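PDB 6EKT: p-47 protein from Clostridium botulinum, which may belong to a progenitor toxin complex that protects botulinum neurotoxin during its passage through the host gut, and has a TULIP-like, lipid-binding-protein fold. Local coordinates for residues L256-E270 against R280-L292. Sequence-based numbering, arbitrary orientation.
Sequences LSSNMGSNINKNNFE and RIVNNSTLNWYGL
Glu270 and Val282 form an antiparallel hydrogen-bonded pair at the open end of the β-hairpin of strands 269-273 and 279-288, part of a curled antiparallel sheet packed on helix 374-394, consistent with the TULIP-like design of a sheet wrapped around a long helix. The pairing ends with Phe269 and Asn283, a non-hydrogen-bonded pair; the loop before Phe269 then runs along the second strand. The packed side of the contact is apolar. The ring of Phe269 takes Leu256 CD1 over one face, while Leu287 crosses it at about a right angle, CD1 lying 3.7 Å from Phe269 CZ. Leu287 CD2 also meets Asn268 CB, and Ile264 CD1 continues the packing to Trp289 CE3. Met260, its chain extended beyond CG, sets CG 3.6 Å from Trp289 CZ3 and brings its sulfur into an oblique Met-aromatic contact; Ser390 of helix 374-394 accepts the indole N-H. Toward solvent, the loops are joined by water instead. One water links Met260 O and Asn263 N to Asn288 O; another ties Asn263 O to Thr286 O and Asn288 N. A third bridges Asn259 O and Tyr290 OH, beside a ring whose edge faces Asn259 O and Met260 O. Next to the strand pair, also on the exposed side, asparagines fasten the loop by direct bonds. Asn284 donates twice across the contact: its backbone N to Asn268 O (2.8 Å), and ND2, with CG turned between N and the carbonyl carbon (chi1 58°), to Asn267 O at 2.9 Å with that oxygen in its amide plane. The Asn268 amide is held at both ends, OD1 receiving Asn265 N on a lone pair and ND2 giving a bond to Ser285 OG (3.0 Å). That hydroxyl in turn donates to Asn284 OD1, 2.7 Å from Ser285 OG and nearly in line with the C=O bond.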
loop_
_atom_site.group_PDB
_atom_site.type_symbol
_atom_site.label_atom_id
_atom_site.label_comp_id
_atom_site.label_asym_id
_atom_site.label_seq_id
_atom_site.Cartn_x
_atom_site.Cartn_y
_atom_site.Cartn_z
ATOM N N LEU A 256 5.935 19.800 4.141
ATOM C CA LEU A 256 6.705 20.591 3.141
ATOM C C LEU A 256 7.093 21.988 3.658
ATOM O O LEU A 256 8.090 22.545 3.206
ATOM C CB LEU A 256 5.953 20.720 1.812
ATOM C CG LEU A 256 4.697 21.606 1.723
ATOM C CD1 LEU A 256 4.996 23.067 1.327
ATOM C CD2 LEU A 256 3.699 21.001 0.735
ATOM N N SER A 257 6.302 22.524 4.594
ATOM C CA SER A 257 6.524 23.888 5.124
ATOM C C SER A 257 7.240 23.918 6.484
ATOM O O SER A 257 7.344 24.985 7.113
ATOM C CB SER A 257 5.201 24.647 5.203
ATOM O OG SER A 257 4.361 24.115 6.217
ATOM N N SER A 258 7.752 22.766 6.925
ATOM C CA SER A 258 8.476 22.655 8.212
ATOM C C SER A 258 9.693 23.590 8.384
ATOM O O SER A 258 10.037 23.902 9.520
ATOM C CB SER A 258 8.889 21.209 8.505
ATOM O OG SER A 258 9.674 20.709 7.445
ATOM N N ASN A 259 10.336 24.007 7.279
ATOM C CA ASN A 259 11.476 24.942 7.342
ATOM C C ASN A 259 11.138 26.349 6.812
ATOM O O ASN A 259 12.039 27.156 6.559
ATOM C CB ASN A 259 12.708 24.373 6.616
ATOM C CG ASN A 259 13.165 23.032 7.182
ATOM O OD1 ASN A 259 13.275 22.047 6.458
ATOM N ND2 ASN A 259 13.403 22.985 8.467
ATOM N N MET A 260 9.848 26.655 6.718
ATOM C CA MET A 260 9.398 27.922 6.133
ATOM C C MET A 260 8.983 28.989 7.139
ATOM O O MET A 260 8.512 30.047 6.733
ATOM C CB MET A 260 8.256 27.670 5.154
ATOM C CG MET A 260 8.671 26.797 3.985
ATOM S SD MET A 260 7.348 26.708 2.774
ATOM C CE MET A 260 8.244 25.927 1.448
ATOM N N GLY A 261 9.134 28.694 8.433
ATOM C CA GLY A 261 8.820 29.641 9.510
ATOM C C GLY A 261 7.367 29.624 9.955
ATOM O O GLY A 261 6.520 28.940 9.345
ATOM N N SER A 262 7.077 30.397 11.003
ATOM C CA SER A 262 5.797 30.313 11.734
ATOM C C SER A 262 4.563 30.777 10.945
ATOM O O SER A 262 3.443 30.370 11.260
ATOM C CB SER A 262 5.880 31.051 13.083
ATOM O OG SER A 262 6.171 32.417 12.926
ATOM N N ASN A 263 4.774 31.602 9.914
ATOM C CA ASN A 263 3.663 32.148 9.131
ATOM C C ASN A 263 3.269 31.326 7.902
ATOM O O ASN A 263 2.274 31.617 7.259
ATOM C CB ASN A 263 3.938 33.617 8.782
ATOM C CG ASN A 263 3.849 34.514 9.996
ATOM O OD1 ASN A 263 2.922 34.402 10.782
ATOM N ND2 ASN A 263 4.802 35.421 10.143
ATOM N N ILE A 264 4.039 30.286 7.600
ATOM C CA ILE A 264 3.744 29.388 6.494
ATOM C C ILE A 264 3.537 27.961 7.022
ATOM O O ILE A 264 4.471 27.324 7.534
ATOM C CB ILE A 264 4.852 29.424 5.407
ATOM C CG1 ILE A 264 5.017 30.855 4.857
ATOM C CG2 ILE A 264 4.514 28.447 4.268
ATOM C CD1 ILE A 264 6.329 31.066 4.119
ATOM N N ASN A 265 2.312 27.472 6.859
ATOM C CA ASN A 265 1.874 26.205 7.478
ATOM C C ASN A 265 1.029 25.408 6.501
ATOM O O ASN A 265 0.762 25.856 5.380
ATOM C CB ASN A 265 1.104 26.493 8.791
ATOM C CG ASN A 265 1.917 27.320 9.768
ATOM O OD1 ASN A 265 2.833 26.810 10.405
ATOM N ND2 ASN A 265 1.619 28.617 9.854
ATOM N N LYS A 266 0.605 24.213 6.923
ATOM C CA LYS A 266 -0.176 23.313 6.083
ATOM C C LYS A 266 -1.378 24.008 5.439
ATOM O O LYS A 266 -1.651 23.793 4.255
ATOM C CB LYS A 266 -0.634 22.091 6.907
ATOM C CG LYS A 266 -1.430 21.056 6.116
ATOM C CD LYS A 266 -2.104 20.047 7.043
ATOM C CE LYS A 266 -2.868 19.009 6.231
ATOM N NZ LYS A 266 -3.416 17.918 7.101
ATOM N N ASN A 267 -2.059 24.861 6.208
ATOM C CA ASN A 267 -3.290 25.537 5.767
ATOM C C ASN A 267 -3.089 26.497 4.566
ATOM O O ASN A 267 -4.066 26.888 3.920
ATOM C CB ASN A 267 -3.948 26.266 6.949
ATOM C CG ASN A 267 -3.127 27.447 7.426
ATOM O OD1 ASN A 267 -1.995 27.295 7.899
ATOM N ND2 ASN A 267 -3.678 28.641 7.272
ATOM N N ASN A 268 -1.831 26.857 4.275
ATOM C CA ASN A 268 -1.491 27.688 3.108
ATOM C C ASN A 268 -1.415 26.916 1.804
ATOM O O ASN A 268 -1.214 27.507 0.735
ATOM C CB ASN A 268 -0.164 28.431 3.341
ATOM C CG ASN A 268 -0.265 29.441 4.467
ATOM O OD1 ASN A 268 0.225 29.214 5.573
ATOM N ND2 ASN A 268 -0.951 30.542 4.204
ATOM N N PHE A 269 -1.584 25.593 1.878
ATOM C CA PHE A 269 -1.422 24.746 0.712
ATOM C C PHE A 269 -2.584 23.763 0.599
ATOM O O PHE A 269 -3.330 23.570 1.558
ATOM C CB PHE A 269 -0.118 23.944 0.805
ATOM C CG PHE A 269 1.115 24.784 1.030
ATOM C CD1 PHE A 269 1.545 25.102 2.340
ATOM C CD2 PHE A 269 1.867 25.241 -0.053
ATOM C CE1 PHE A 269 2.698 25.863 2.564
ATOM C CE2 PHE A 269 3.029 26.003 0.169
ATOM C CZ PHE A 269 3.444 26.311 1.470
ATOM N N GLU A 270 -2.702 23.141 -0.573
ATOM C CA GLU A 270 -3.710 22.119 -0.826
ATOM C C GLU A 270 -3.292 21.249 -2.008
ATOM O O GLU A 270 -2.493 21.669 -2.853
ATOM C CB GLU A 270 -5.084 22.771 -1.093
ATOM C CG GLU A 270 -5.221 23.428 -2.456
ATOM C CD GLU A 270 -6.511 24.207 -2.605
ATOM O OE1 GLU A 270 -6.526 25.380 -2.219
ATOM O OE2 GLU A 270 -7.512 23.651 -3.108
ATOM N N ARG A 280 -1.230 17.253 -7.414
ATOM C CA ARG A 280 -0.089 18.155 -7.207
ATOM C C ARG A 280 -0.456 19.149 -6.112
ATOM O O ARG A 280 -1.616 19.248 -5.739
ATOM C CB ARG A 280 0.292 18.873 -8.519
ATOM C CG ARG A 280 -0.841 19.653 -9.136
ATOM C CD ARG A 280 -0.600 19.974 -10.612
ATOM N NE ARG A 280 -1.741 20.746 -11.086
ATOM C CZ ARG A 280 -1.904 22.053 -10.897
ATOM N NH1 ARG A 280 -0.970 22.781 -10.282
ATOM N NH2 ARG A 280 -3.009 22.640 -11.346
ATOM N N ILE A 281 0.540 19.871 -5.604
ATOM C CA ILE A 281 0.342 20.756 -4.467
ATOM C C ILE A 281 0.547 22.196 -4.931
ATOM O O ILE A 281 1.442 22.485 -5.741
ATOM C CB ILE A 281 1.256 20.389 -3.254
ATOM C CG1 ILE A 281 0.761 19.089 -2.575
ATOM C CG2 ILE A 281 1.285 21.529 -2.229
ATOM C CD1 ILE A 281 1.667 18.505 -1.498
ATOM N N VAL A 282 -0.333 23.071 -4.457
ATOM C CA VAL A 282 -0.236 24.510 -4.725
ATOM C C VAL A 282 -0.465 25.273 -3.422
ATOM O O VAL A 282 -1.066 24.746 -2.488
ATOM C CB VAL A 282 -1.249 24.990 -5.786
ATOM C CG1 VAL A 282 -0.951 24.381 -7.165
ATOM C CG2 VAL A 282 -2.701 24.756 -5.343
ATOM N N ASN A 283 0.005 26.522 -3.360
ATOM C CA ASN A 283 -0.414 27.410 -2.294
ATOM C C ASN A 283 -1.821 27.934 -2.619
ATOM O O ASN A 283 -2.239 27.978 -3.792
ATOM C CB ASN A 283 0.581 28.591 -2.124
ATOM C CG ASN A 283 0.624 29.510 -3.351
ATOM O OD1 ASN A 283 0.720 29.040 -4.479
ATOM N ND2 ASN A 283 0.563 30.836 -3.125
ATOM N N ASN A 284 -2.542 28.323 -1.573
ATOM C CA ASN A 284 -3.880 28.924 -1.706
ATOM C C ASN A 284 -3.911 30.383 -1.229
ATOM O O ASN A 284 -4.983 31.005 -1.162
ATOM C CB ASN A 284 -4.901 28.079 -0.931
ATOM C CG ASN A 284 -4.563 27.938 0.552
ATOM O OD1 ASN A 284 -3.945 28.808 1.150
ATOM N ND2 ASN A 284 -5.004 26.833 1.160
ATOM N N SER A 285 -2.738 30.918 -0.880
ATOM C CA SER A 285 -2.587 32.269 -0.336
ATOM C C SER A 285 -1.091 32.656 -0.351
ATOM O O SER A 285 -0.210 31.800 -0.541
ATOM C CB SER A 285 -3.136 32.312 1.099
ATOM O OG SER A 285 -2.717 31.151 1.798
ATOM N N THR A 286 -0.809 33.943 -0.158
ATOM C CA THR A 286 0.570 34.443 -0.077
ATOM C C THR A 286 1.314 33.752 1.049
ATOM O O THR A 286 0.757 33.502 2.122
ATOM C CB THR A 286 0.603 35.950 0.215
ATOM O OG1 THR A 286 -0.325 36.595 -0.650
ATOM C CG2 THR A 286 2.009 36.518 -0.022
ATOM N N LEU A 287 2.562 33.427 0.773
ATOM C CA LEU A 287 3.414 32.792 1.739
ATOM C C LEU A 287 4.362 33.833 2.280
ATOM O O LEU A 287 5.192 34.374 1.547
ATOM C CB LEU A 287 4.157 31.621 1.092
ATOM C CG LEU A 287 3.319 30.619 0.273
ATOM C CD1 LEU A 287 4.253 29.532 -0.249
ATOM C CD2 LEU A 287 2.206 30.001 1.118
ATOM N N ASN A 288 4.194 34.133 3.568
ATOM C CA ASN A 288 4.952 35.186 4.242
ATOM C C ASN A 288 6.191 34.570 4.872
ATOM O O ASN A 288 6.105 33.981 5.959
ATOM C CB ASN A 288 4.084 35.819 5.333
ATOM C CG ASN A 288 2.932 36.603 4.763
ATOM O OD1 ASN A 288 3.137 37.646 4.158
ATOM N ND2 ASN A 288 1.707 36.099 4.944
ATOM N N TRP A 289 7.319 34.665 4.168
ATOM C CA TRP A 289 8.603 34.144 4.661
ATOM C C TRP A 289 8.996 34.780 6.003
ATOM O O TRP A 289 8.536 35.882 6.331
ATOM C CB TRP A 289 9.714 34.386 3.625
ATOM C CG TRP A 289 10.810 33.376 3.686
ATOM C CD1 TRP A 289 12.071 33.562 4.135
ATOM C CD2 TRP A 289 10.713 31.994 3.303
ATOM N NE1 TRP A 289 12.784 32.374 4.058
ATOM C CE2 TRP A 289 11.976 31.407 3.533
ATOM C CE3 TRP A 289 9.681 31.206 2.764
ATOM C CZ2 TRP A 289 12.243 30.059 3.260
ATOM C CZ3 TRP A 289 9.938 29.854 2.486
ATOM C CH2 TRP A 289 11.219 29.296 2.739
ATOM N N TYR A 290 9.830 34.082 6.774
ATOM C CA TYR A 290 10.392 34.653 7.992
ATOM C C TYR A 290 11.379 35.792 7.680
ATOM O O TYR A 290 11.874 35.917 6.562
ATOM C CB TYR A 290 11.027 33.585 8.885
ATOM C CG TYR A 290 12.052 32.698 8.212
ATOM C CD1 TYR A 290 13.412 33.037 8.196
ATOM C CD2 TYR A 290 11.670 31.493 7.616
ATOM C CE1 TYR A 290 14.359 32.198 7.601
ATOM C CE2 TYR A 290 12.605 30.665 7.011
ATOM C CZ TYR A 290 13.948 31.017 7.014
ATOM O OH TYR A 290 14.862 30.170 6.404
ATOM N N GLY A 291 11.625 36.635 8.669
ATOM C CA GLY A 291 12.522 37.775 8.499
ATOM C C GLY A 291 13.943 37.302 8.288
ATOM O O GLY A 291 14.423 36.438 9.012
ATOM N N LEU A 292 14.593 37.861 7.275
ATOM C CA LEU A 292 16.012 37.603 6.987
ATOM C C LEU A 292 16.863 38.837 7.208
ATOM O O LEU A 292 16.586 39.907 6.633
ATOM C CB LEU A 292 16.182 37.182 5.524
ATOM C CG LEU A 292 15.568 35.891 5.081
ATOM C CD1 LEU A 292 15.731 35.846 3.565
ATOM C CD2 LEU A 292 16.318 34.748 5.757
HETATM O O HOH W 1 14.558 27.590 7.279
HETATM O O HOH W 2 7.040 32.129 7.903
HETATM O O HOH W 3 1.873 32.976 4.903
HETATM O O HOH W 4 7.048 36.804 8.393
#